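Local atomic coordinates of DisA protein (Sorangium cellulosum, PDB entry 6CCA), a protein that probably transfers methyl groups to carbon in a polyketide assembly line, acting as the gem-dimethylating methyltransferase domain of disorazol biosynthesis. Residues A[49-55]-A[394-399]; A[71-76]-A[162-166]; A[114-118]-A[128-134]; A[225-231]-A[299-305]. One frame throughout, in Å; residues are numbered along the deposited sequence.

Contact 1: A[49-55]-A[394-399]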
# COMPACT_ATOMS: atom_id res chain seq x y z
N ARG A 49 1.60 -13.03 17.65
CA ARG A 49 2.16 -12.38 18.85
C ARG A 49 3.45 -11.66 18.56
O ARG A 49 3.66 -10.54 19.05
CB ARG A 49 2.42 -13.36 20.00
CG ARG A 49 1.15 -13.62 20.73
CD ARG A 49 1.35 -14.24 22.14
NE ARG A 49 -0.00 -14.35 22.65
CZ ARG A 49 -0.46 -15.24 23.54
NH1 ARG A 49 0.33 -16.14 24.13
NH2 ARG A 49 -1.75 -15.21 23.86
N GLU A 50 4.31 -12.30 17.83
CA GLU A 50 5.58 -11.72 17.40
C GLU A 50 5.37 -10.40 16.60
O GLU A 50 6.08 -9.43 16.87
CB GLU A 50 6.40 -12.70 16.61
CG GLU A 50 7.68 -12.17 15.99
CD GLU A 50 8.77 -11.82 17.03
OE1 GLU A 50 8.64 -12.34 18.16
OE2 GLU A 50 9.73 -11.04 16.71
N LEU A 51 4.45 -10.41 15.65
CA LEU A 51 4.13 -9.15 14.92
C LEU A 51 3.62 -8.08 15.89
O LEU A 51 4.02 -6.91 15.80
CB LEU A 51 3.08 -9.42 13.83
CG LEU A 51 2.51 -8.18 13.13
CD1 LEU A 51 3.64 -7.59 12.28
CD2 LEU A 51 1.28 -8.60 12.33
N LEU A 52 2.79 -8.46 16.87
CA LEU A 52 2.20 -7.50 17.76
C LEU A 52 3.20 -6.88 18.70
O LEU A 52 2.87 -5.83 19.28
CB LEU A 52 1.01 -8.08 18.59
CG LEU A 52 -0.26 -8.27 17.73
CD1 LEU A 52 -1.34 -9.13 18.41
CD2 LEU A 52 -0.82 -6.92 17.36
N THR A 53 4.36 -7.51 18.85
CA THR A 53 5.43 -6.89 19.69
C THR A 53 5.85 -5.54 19.14
O THR A 53 6.38 -4.69 19.85
CB THR A 53 6.67 -7.71 19.93
OG1 THR A 53 7.43 -7.98 18.74
CG2 THR A 53 6.31 -9.02 20.63
N HIS A 54 5.59 -5.35 17.86
CA HIS A 54 5.94 -4.06 17.24
C HIS A 54 4.90 -2.94 17.38
O HIS A 54 5.19 -1.82 17.03
CB HIS A 54 6.25 -4.33 15.76
CG HIS A 54 7.36 -5.29 15.61
ND1 HIS A 54 8.62 -5.02 16.05
CD2 HIS A 54 7.39 -6.55 15.10
CE1 HIS A 54 9.40 -6.06 15.81
NE2 HIS A 54 8.68 -7.00 15.24
N GLN A 55 3.74 -3.16 17.97
CA GLN A 55 2.76 -2.15 18.10
C GLN A 55 3.12 -0.93 18.92
O GLN A 55 2.82 0.14 18.52
CB GLN A 55 1.43 -2.73 18.50
CG GLN A 55 0.30 -1.77 18.59
CD GLN A 55 -0.95 -2.47 18.26
OE1 GLN A 55 -1.56 -3.09 19.16
NE2 GLN A 55 -1.28 -2.53 16.95
N ASP A 394 -4.85 -11.11 19.04
CA ASP A 394 -4.48 -11.88 20.21
C ASP A 394 -5.20 -11.24 21.40
O ASP A 394 -4.73 -10.21 21.95
CB ASP A 394 -3.00 -11.73 20.41
CG ASP A 394 -2.52 -12.32 21.72
OD1 ASP A 394 -3.14 -13.28 22.19
OD2 ASP A 394 -1.48 -11.87 22.27
N GLY A 395 -6.36 -11.81 21.72
CA GLY A 395 -7.25 -11.24 22.71
C GLY A 395 -7.76 -9.86 22.33
O GLY A 395 -8.36 -9.70 21.25
N THR A 396 -7.50 -8.86 23.16
CA THR A 396 -7.91 -7.50 22.84
C THR A 396 -6.92 -6.81 21.89
O THR A 396 -7.17 -5.69 21.53
CB THR A 396 -7.97 -6.54 24.06
OG1 THR A 396 -6.78 -6.69 24.86
CG2 THR A 396 -9.27 -6.72 24.88
N SER A 397 -5.80 -7.41 21.53
CA SER A 397 -4.87 -6.68 20.65
C SER A 397 -5.03 -7.21 19.26
O SER A 397 -5.24 -8.41 19.06
CB SER A 397 -3.40 -6.88 21.06
OG SER A 397 -3.12 -6.19 22.25
N SER A 398 -4.84 -6.32 18.28
CA SER A 398 -4.84 -6.78 16.92
C SER A 398 -4.04 -5.79 16.04
O SER A 398 -3.93 -4.60 16.36
CB SER A 398 -6.28 -6.94 16.42
OG SER A 398 -6.80 -5.65 16.27
N TRP A 399 -3.49 -6.35 14.95
CA TRP A 399 -2.74 -5.52 13.96
C TRP A 399 -3.75 -5.04 12.91
O TRP A 399 -4.37 -5.86 12.21
CB TRP A 399 -1.66 -6.35 13.29
CG TRP A 399 -0.65 -5.50 12.62
CD1 TRP A 399 -0.55 -5.20 11.32
CD2 TRP A 399 0.46 -4.85 13.26
NE1 TRP A 399 0.51 -4.36 11.08
CE2 TRP A 399 1.17 -4.15 12.26
CE3 TRP A 399 0.92 -4.79 14.57
CZ2 TRP A 399 2.30 -3.40 12.55
CZ3 TRP A 399 2.01 -4.05 14.84
CH2 TRP A 399 2.70 -3.37 13.84
O HOH W 1 -4.04 -3.75 19.53
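L51 crosses the W399 indole at about a right angle. The L51 methyl CD2 sits over the five-membered ring, 4.0 Å from its centroid, a CH-pi contact. L52 approaches differently. Its CD2 comes to the ring edge, near the indole plane, 3.9 Å from W399 CE3. Its other methyl, CD1, rests on D394 CB.

Q55 runs past the indole in the opposite direction. Its amide is nearly parallel to the indole (2° between planes) and is displaced to the side opposite L51. CG stands anti to the backbone N (chi1 -177°), and the chain reaches out to S398. There Q55 NE2 gives a weak bond to S398 O at 3.4 Å. Q55 OE1 takes a proton from a water, 2.6 Å away, that in turn accepts from S398 N.

At the other end R49 grips D394 side-on. R49 NH2 meets D394 OD1 at 2.9 Å, on the syn side and in the guanidinium plane. R49 NE meets D394 OD2 at 2.9 Å, but from above the carboxylate. The two planes are 47° apart, so the pair is twisted. D394 opens the type II' turn of the 393-394/397-398 hairpin. T197 of helix 196-216 also touches W399 and L51. The charged R49-D394 pair thus joins helix 45-52 to the hairpin. Q55, at the start of helix 55-75, adds a weak amide bond and a water bridge, with the leucines and W399 between them.

Contact 2: A[71-76]-A[162-166]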
# COMPACT_ATOMS: atom_id res chain seq x y z
N CYS A 71 6.02 20.79 13.76
CA CYS A 71 7.34 21.35 13.45
C CYS A 71 7.43 21.83 12.01
O CYS A 71 7.95 22.94 11.78
CB CYS A 71 8.45 20.39 13.82
SG CYS A 71 10.07 21.21 13.94
N ILE A 72 6.88 21.10 11.04
CA ILE A 72 6.92 21.55 9.65
C ILE A 72 6.19 22.90 9.47
O ILE A 72 6.72 23.88 8.89
CB ILE A 72 6.26 20.49 8.74
CG1 ILE A 72 7.19 19.28 8.65
CG2 ILE A 72 5.92 21.09 7.37
CD1 ILE A 72 6.56 18.01 8.12
N PHE A 73 4.99 23.00 9.98
CA PHE A 73 4.31 24.32 9.99
C PHE A 73 5.13 25.44 10.67
O PHE A 73 5.22 26.58 10.13
CB PHE A 73 2.92 24.21 10.60
CG PHE A 73 1.90 23.60 9.68
CD1 PHE A 73 1.25 24.39 8.73
CD2 PHE A 73 1.56 22.28 9.78
CE1 PHE A 73 0.28 23.85 7.89
CE2 PHE A 73 0.60 21.72 8.96
CZ PHE A 73 -0.06 22.49 8.02
N GLN A 74 5.71 25.16 11.84
CA GLN A 74 6.50 26.16 12.55
C GLN A 74 7.68 26.60 11.74
O GLN A 74 7.96 27.83 11.65
CB GLN A 74 6.97 25.66 13.90
CG GLN A 74 5.82 25.38 14.82
CD GLN A 74 6.19 24.92 16.16
OE1 GLN A 74 7.29 24.37 16.40
NE2 GLN A 74 5.27 25.11 17.11
N ASP A 75 8.36 25.62 11.11
CA ASP A 75 9.41 25.96 10.13
C ASP A 75 8.91 26.85 9.01
O ASP A 75 9.68 27.58 8.48
CB ASP A 75 9.98 24.72 9.47
CG ASP A 75 10.77 23.84 10.44
OD1 ASP A 75 11.19 24.30 11.53
OD2 ASP A 75 11.01 22.67 10.12
N MET A 76 7.66 26.72 8.59
CA MET A 76 7.10 27.63 7.61
C MET A 76 6.51 28.94 8.19
O MET A 76 5.91 29.71 7.44
CB MET A 76 6.07 26.90 6.78
CG MET A 76 6.65 25.80 5.90
SD MET A 76 5.42 24.70 5.22
CE MET A 76 4.99 25.58 3.76
N TYR A 162 10.80 15.54 6.06
CA TYR A 162 10.79 16.69 7.00
C TYR A 162 11.77 17.78 6.57
O TYR A 162 11.44 19.00 6.44
CB TYR A 162 11.08 16.25 8.44
CG TYR A 162 11.49 17.44 9.27
CD1 TYR A 162 10.56 18.33 9.71
CD2 TYR A 162 12.80 17.68 9.60
CE1 TYR A 162 10.91 19.47 10.42
CE2 TYR A 162 13.19 18.83 10.28
CZ TYR A 162 12.24 19.72 10.70
OH TYR A 162 12.58 20.88 11.37
N ARG A 163 12.98 17.34 6.28
CA ARG A 163 14.01 18.31 5.89
C ARG A 163 13.67 19.12 4.67
O ARG A 163 14.20 20.26 4.53
CB ARG A 163 15.37 17.64 5.77
CG ARG A 163 15.90 17.06 7.07
CD ARG A 163 17.30 16.45 6.94
NE ARG A 163 18.30 17.52 6.87
CZ ARG A 163 19.13 17.72 5.90
NH1 ARG A 163 19.16 16.90 4.86
NH2 ARG A 163 20.04 18.74 5.99
N ARG A 164 12.86 18.60 3.76
CA ARG A 164 12.53 19.33 2.57
C ARG A 164 11.10 19.70 2.49
O ARG A 164 10.59 20.07 1.38
CB ARG A 164 12.87 18.45 1.34
CG ARG A 164 14.28 17.95 1.36
CD ARG A 164 15.25 19.04 1.06
NE ARG A 164 15.01 19.71 -0.22
CZ ARG A 164 15.37 19.23 -1.42
NH1 ARG A 164 15.94 18.05 -1.56
NH2 ARG A 164 15.16 19.97 -2.49
N TYR A 165 10.37 19.53 3.60
CA TYR A 165 8.87 19.60 3.51
C TYR A 165 8.31 20.94 2.99
O TYR A 165 7.41 20.95 2.17
CB TYR A 165 8.18 19.20 4.86
CG TYR A 165 6.99 18.25 4.61
CD1 TYR A 165 5.70 18.76 4.35
CD2 TYR A 165 7.17 16.86 4.60
CE1 TYR A 165 4.66 17.91 4.10
CE2 TYR A 165 6.10 15.97 4.36
CZ TYR A 165 4.86 16.50 4.12
OH TYR A 165 3.80 15.65 3.85
N PRO A 166 8.84 22.05 3.46
CA PRO A 166 8.32 23.34 2.94
C PRO A 166 8.44 23.42 1.41
O PRO A 166 7.45 23.73 0.76
CB PRO A 166 9.18 24.36 3.67
CG PRO A 166 9.63 23.64 4.94
CD PRO A 166 9.83 22.21 4.52
O HOH W 2 10.92 21.60 7.67
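I72 places CG1 beside its backbone N (chi1 -72°) and extends the chain at chi2, which carries CD1 onto Y165. That methyl lies over one face of the Y165 ring, offset toward the rim, 3.5 Å from Y165 CG. It is a CH-pi contact, 3.9 Å from I72 CD1 to the ring centroid. Y162 has CG anti to the backbone N (chi1 163°), and its phenol reaches helix 55-75. I72 CG1 meets this second ring at its edge, 3.7 Å from Y162 CD1. I72 is therefore wedged between two tyrosines, one met by its face and one by its edge.

The segments join the C-terminal end of helix 55-75 to the break between helices 152-163 and 165-169, with R164 at the N-cap position of the latter. This is helix packing in the part of the chain that precedes the methyltransferase sheet.

On the polar side D75 OD2 lies 2.7 Å from Y162 OH, at most a weak bond, with the carboxylate and ring planes 53° apart. K135 NZ hydrogen-bonds to the same hydroxyl. A water bridges D75 OD2 and Y162 O, giving a proton to each. C71 SG stands obliquely to the Y162 ring, 3.6 Å from Y162 OH, as a sulfur-aromatic contact. At the end of the segment M76 CG packs on P166 CB at 3.7 Å. The Y165 hydroxyl bonds away from this contact, to L346 O.

Contact 3: A[114-118]-A[128-134]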
# COMPACT_ATOMS: atom_id res chain seq x y z
N GLY A 114 -6.56 16.38 15.54
CA GLY A 114 -6.69 15.14 16.26
C GLY A 114 -5.63 14.93 17.30
O GLY A 114 -5.86 14.25 18.32
N ALA A 115 -4.47 15.58 17.12
CA ALA A 115 -3.43 15.53 18.09
C ALA A 115 -3.63 16.53 19.27
O ALA A 115 -2.79 16.57 20.15
CB ALA A 115 -2.08 15.84 17.40
N GLY A 116 -4.65 17.39 19.21
CA GLY A 116 -4.84 18.37 20.28
C GLY A 116 -4.06 19.67 20.12
O GLY A 116 -4.04 20.49 21.03
N TYR A 117 -3.44 19.91 18.95
CA TYR A 117 -2.73 21.15 18.71
C TYR A 117 -3.56 22.27 18.13
O TYR A 117 -3.24 23.44 18.34
CB TYR A 117 -1.52 20.89 17.78
CG TYR A 117 -0.40 20.02 18.36
CD1 TYR A 117 0.19 20.34 19.57
CD2 TYR A 117 0.11 18.92 17.68
CE1 TYR A 117 1.21 19.58 20.12
CE2 TYR A 117 1.13 18.16 18.21
CZ TYR A 117 1.69 18.50 19.43
OH TYR A 117 2.70 17.77 20.01
N LEU A 118 -4.59 21.95 17.33
CA LEU A 118 -5.47 22.95 16.71
C LEU A 118 -6.89 22.64 17.20
O LEU A 118 -7.23 21.49 17.42
CB LEU A 118 -5.50 22.90 15.19
CG LEU A 118 -4.27 23.32 14.42
CD1 LEU A 118 -4.53 23.27 12.96
CD2 LEU A 118 -3.75 24.71 14.84
N SER A 128 -3.90 25.65 20.31
CA SER A 128 -4.10 25.32 21.66
C SER A 128 -2.87 25.47 22.50
O SER A 128 -1.77 25.71 21.99
CB SER A 128 -4.53 23.86 21.80
OG SER A 128 -3.44 22.93 21.89
N GLU A 129 -3.11 25.31 23.80
CA GLU A 129 -2.10 25.27 24.85
C GLU A 129 -1.00 24.25 24.69
O GLU A 129 0.08 24.45 25.23
CB GLU A 129 -2.77 25.04 26.23
CG GLU A 129 -3.42 26.30 26.77
CD GLU A 129 -2.46 27.50 26.79
OE1 GLU A 129 -1.57 27.53 27.68
OE2 GLU A 129 -2.57 28.41 25.92
N ARG A 130 -1.27 23.18 23.95
CA ARG A 130 -0.28 22.14 23.70
C ARG A 130 0.79 22.61 22.71
O ARG A 130 1.85 22.00 22.61
CB ARG A 130 -0.95 20.87 23.19
CG ARG A 130 -0.92 19.71 24.18
CD ARG A 130 -1.24 18.39 23.49
NE ARG A 130 -0.10 17.48 23.49
CZ ARG A 130 0.13 16.58 22.54
NH1 ARG A 130 -0.70 16.46 21.52
NH2 ARG A 130 1.20 15.79 22.63
N VAL A 131 0.50 23.68 21.98
CA VAL A 131 1.45 24.19 21.00
C VAL A 131 2.68 24.84 21.73
O VAL A 131 2.51 25.80 22.49
CB VAL A 131 0.77 25.14 20.03
CG1 VAL A 131 1.75 25.84 19.12
CG2 VAL A 131 -0.24 24.41 19.17
N THR A 132 3.86 24.24 21.58
CA THR A 132 5.15 24.83 22.01
C THR A 132 6.17 24.72 20.83
O THR A 132 5.81 24.13 19.80
CB THR A 132 5.69 24.09 23.22
OG1 THR A 132 6.07 22.76 22.85
CG2 THR A 132 4.64 24.00 24.37
N PRO A 133 7.38 25.27 20.98
CA PRO A 133 8.39 25.14 19.91
C PRO A 133 8.85 23.69 19.83
O PRO A 133 9.32 23.11 20.80
CB PRO A 133 9.53 26.11 20.35
CG PRO A 133 8.81 27.08 21.33
CD PRO A 133 7.95 26.09 22.09
N LYS A 134 8.61 23.07 18.67
CA LYS A 134 8.88 21.65 18.52
C LYS A 134 10.27 21.30 17.95
O LYS A 134 10.70 20.14 18.07
CB LYS A 134 7.79 21.01 17.62
CG LYS A 134 6.45 21.00 18.29
CD LYS A 134 6.50 19.99 19.42
CE LYS A 134 5.30 20.02 20.32
NZ LYS A 134 5.30 18.87 21.30
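R130 lays its guanidinium flat on the Y117 ring, with 10° between the planes and 4.5 Å between the centres. NH1 lies above the ring, offset toward its rim, while the Y117 hydroxyl lies over the guanidinium face. The two groups thus overlap in an offset stack of cation-pi character. The same NH1 approaches A115 O near the guanidinium plane, a doubtful, strongly bent contact. K134 comes to Y117 from the opposite direction, and K134 NZ gives a bond to Y117 OH at 3.1 Å. Two more partners hold these polar ends: D67 bonds to the Y117 hydroxyl, and E137 forms a salt bridge with K134. The phenol is therefore held at its oxygen as well as over its face.

Backbone bonds and the S128 hydroxyl position this shell. S128 N donates to Y117 O at 3.0 Å, nearly straight (176°) but from above the carbonyl plane. S128 OG gives its proton to G116 O at 2.7 Å, in the carbonyl plane, and accepts from R130 N in an ST turn. V131 CG2 presses on Y117 O at 3.3 Å. G116, with positive phi, ends helix 102-114 in a Schellman motif.

The two loops flank the two short strands 118-121 and 124-127. The first follows helix 102-114, and the second leads into helix 135-146. Helix 55-75 lies against the tyrosine and lysine, through L70 on both and C71 on K134.

Contact 4: A[225-231]-A[299-305]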
# COMPACT_ATOMS: atom_id res chain seq x y z
N LYS A 225 0.20 -25.02 -17.63
CA LYS A 225 0.80 -24.14 -16.61
C LYS A 225 -0.20 -23.39 -15.76
O LYS A 225 -1.33 -23.17 -16.17
CB LYS A 225 1.74 -23.16 -17.28
CG LYS A 225 2.92 -23.94 -17.92
CD LYS A 225 4.02 -23.04 -18.32
CE LYS A 225 5.14 -23.92 -18.88
NZ LYS A 225 5.74 -23.14 -19.97
N ILE A 226 0.29 -22.96 -14.60
CA ILE A 226 -0.39 -22.03 -13.73
C ILE A 226 0.21 -20.65 -14.06
O ILE A 226 1.45 -20.56 -14.22
CB ILE A 226 -0.10 -22.31 -12.25
CG1 ILE A 226 -0.67 -23.66 -11.78
CG2 ILE A 226 -0.69 -21.20 -11.40
CD1 ILE A 226 -2.16 -23.72 -11.86
N THR A 227 -0.67 -19.65 -14.24
CA THR A 227 -0.28 -18.32 -14.69
C THR A 227 -0.63 -17.29 -13.65
O THR A 227 -1.79 -17.15 -13.29
CB THR A 227 -0.98 -17.97 -16.02
OG1 THR A 227 -0.77 -19.02 -16.94
CG2 THR A 227 -0.39 -16.73 -16.64
N ILE A 228 0.39 -16.56 -13.18
CA ILE A 228 0.17 -15.56 -12.13
C ILE A 228 0.49 -14.21 -12.71
O ILE A 228 1.46 -14.08 -13.45
CB ILE A 228 1.10 -15.88 -10.98
CG1 ILE A 228 0.83 -17.29 -10.47
CG2 ILE A 228 1.07 -14.77 -9.92
CD1 ILE A 228 1.78 -17.75 -9.37
N LEU A 229 -0.36 -13.24 -12.45
CA LEU A 229 -0.11 -11.85 -12.86
C LEU A 229 0.21 -11.03 -11.63
O LEU A 229 -0.57 -11.02 -10.71
CB LEU A 229 -1.34 -11.32 -13.54
CG LEU A 229 -1.46 -9.80 -13.73
CD1 LEU A 229 -0.43 -9.44 -14.78
CD2 LEU A 229 -2.84 -9.42 -14.20
N GLU A 230 1.31 -10.29 -11.65
CA GLU A 230 1.53 -9.26 -10.69
C GLU A 230 1.27 -7.91 -11.33
O GLU A 230 1.87 -7.56 -12.34
CB GLU A 230 2.93 -9.27 -10.10
CG GLU A 230 3.11 -8.20 -9.05
CD GLU A 230 4.43 -8.27 -8.27
OE1 GLU A 230 5.36 -9.02 -8.69
OE2 GLU A 230 4.50 -7.49 -7.27
N VAL A 231 0.39 -7.15 -10.71
CA VAL A 231 0.15 -5.78 -11.15
C VAL A 231 0.96 -4.80 -10.36
O VAL A 231 1.24 -5.01 -9.18
CB VAL A 231 -1.35 -5.42 -11.08
CG1 VAL A 231 -2.11 -6.28 -12.10
CG2 VAL A 231 -1.91 -5.65 -9.74
N ARG A 299 -7.18 -15.63 -18.35
CA ARG A 299 -5.88 -16.16 -18.57
C ARG A 299 -5.14 -16.53 -17.30
O ARG A 299 -4.25 -17.29 -17.33
CB ARG A 299 -5.03 -15.17 -19.33
CG ARG A 299 -4.29 -15.92 -20.40
CD ARG A 299 -2.94 -15.38 -20.73
NE ARG A 299 -1.93 -16.40 -20.58
CZ ARG A 299 -0.81 -16.39 -21.24
NH1 ARG A 299 -0.58 -15.43 -22.11
NH2 ARG A 299 0.07 -17.32 -21.01
N PHE A 300 -5.53 -15.91 -16.21
CA PHE A 300 -4.76 -15.94 -15.00
C PHE A 300 -5.39 -16.71 -13.89
O PHE A 300 -6.52 -16.53 -13.62
CB PHE A 300 -4.50 -14.50 -14.55
CG PHE A 300 -3.62 -13.77 -15.48
CD1 PHE A 300 -2.29 -14.05 -15.55
CD2 PHE A 300 -4.14 -12.89 -16.37
CE1 PHE A 300 -1.49 -13.44 -16.44
CE2 PHE A 300 -3.33 -12.26 -17.27
CZ PHE A 300 -2.01 -12.54 -17.30
N ASP A 301 -4.59 -17.54 -13.24
CA ASP A 301 -5.05 -18.29 -12.08
C ASP A 301 -5.05 -17.39 -10.85
O ASP A 301 -5.84 -17.59 -9.93
CB ASP A 301 -4.12 -19.45 -11.87
CG ASP A 301 -4.22 -20.46 -13.02
OD1 ASP A 301 -5.16 -21.30 -12.98
OD2 ASP A 301 -3.48 -20.32 -14.01
N VAL A 302 -4.08 -16.48 -10.79
CA VAL A 302 -3.88 -15.59 -9.60
C VAL A 302 -3.48 -14.23 -10.11
O VAL A 302 -2.68 -14.13 -11.05
CB VAL A 302 -2.74 -16.10 -8.64
CG1 VAL A 302 -2.57 -15.20 -7.42
CG2 VAL A 302 -2.97 -17.51 -8.20
N VAL A 303 -4.07 -13.20 -9.51
CA VAL A 303 -3.58 -11.86 -9.63
C VAL A 303 -3.08 -11.38 -8.28
O VAL A 303 -3.83 -11.42 -7.29
CB VAL A 303 -4.63 -10.92 -10.14
CG1 VAL A 303 -4.13 -9.50 -10.21
CG2 VAL A 303 -5.07 -11.29 -11.53
N LEU A 304 -1.84 -10.90 -8.23
CA LEU A 304 -1.21 -10.36 -7.03
C LEU A 304 -1.05 -8.85 -7.15
O LEU A 304 -0.57 -8.32 -8.18
CB LEU A 304 0.21 -10.96 -6.88
CG LEU A 304 1.11 -10.26 -5.86
CD1 LEU A 304 0.52 -10.49 -4.47
CD2 LEU A 304 2.49 -10.87 -5.95
N GLY A 305 -1.48 -8.13 -6.11
CA GLY A 305 -1.34 -6.66 -6.05
C GLY A 305 -0.75 -6.29 -4.72
O GLY A 305 -1.46 -6.36 -3.70
O HOH W 3 -2.79 -20.91 -16.92
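L229 and F300 meet in the packed part of this contact. L229 CB stands over one face of the F300 ring, 3.7 Å from the centroid and 20° off the normal. T227 CG2 approaches the same ring obliquely, at 3.5 Å from F300 CD1, and F256 meets it edge-to-face. Farther along, strands 226-231 and 302-305 run parallel. L229 N donates to V302 O, L304 N to L229 O at 2.8 Å, and V231 N to L304 O. The last two donors lie nearly in line with the C=O bond they meet. I228 and V302 lie side by side on one face of the sheet with E230 and L304. L229 and V303 lie together on the other. Helix 196-216 covers V302 and L304. Strands 253-257 and 330-337 continue the sheet on its two sides, as in the Rossmann-like core of class I methyltransferases.

The chain turns a corner at D301. D301 N binds T227 O at 2.8 Å in the carbonyl plane. D301 CG lies beside its backbone N (chi1 -66°), which lets D301 OD2 accept from T227 N at 2.9 Å, on the anti side. Looser here is the weak bond from V302 N to T227 O at 3.5 Å. At the margin a water lies near D301 OD2, T227 OG1 and K225 O, with K225 exposed. T227 OG1 also hydrogen-bonds to E254. R299, partly exposed, pairs with E254.

K327 and R216 form salt bridges to D301. Its buried carboxylate therefore probably stays negative, and its OD2 stands in for a backbone carbonyl as the acceptor of T227 N.

Overall arrangement
Contacts 2 and 3 belong to one helical region. Their centres are 15 Å apart, and they touch: Q74 of contact 2 bonds to the backbone at T132 and K134 of contact 3, and C71 packs on K134. Helix 55-75 serves both. Contact 4 lies in the parallel sheet, with its centre about 43 Å from that of contact 2 and 49 Å from that of contact 3, across the chain's centre. Along the chain contact 3 is nested inside contact 2, and contact 4 follows both. Contact 1 encloses all three, about 30 to 33 Å away between centres. It ties helix 45-52 to the late 394-399 hairpin, joining early and late parts of the chain.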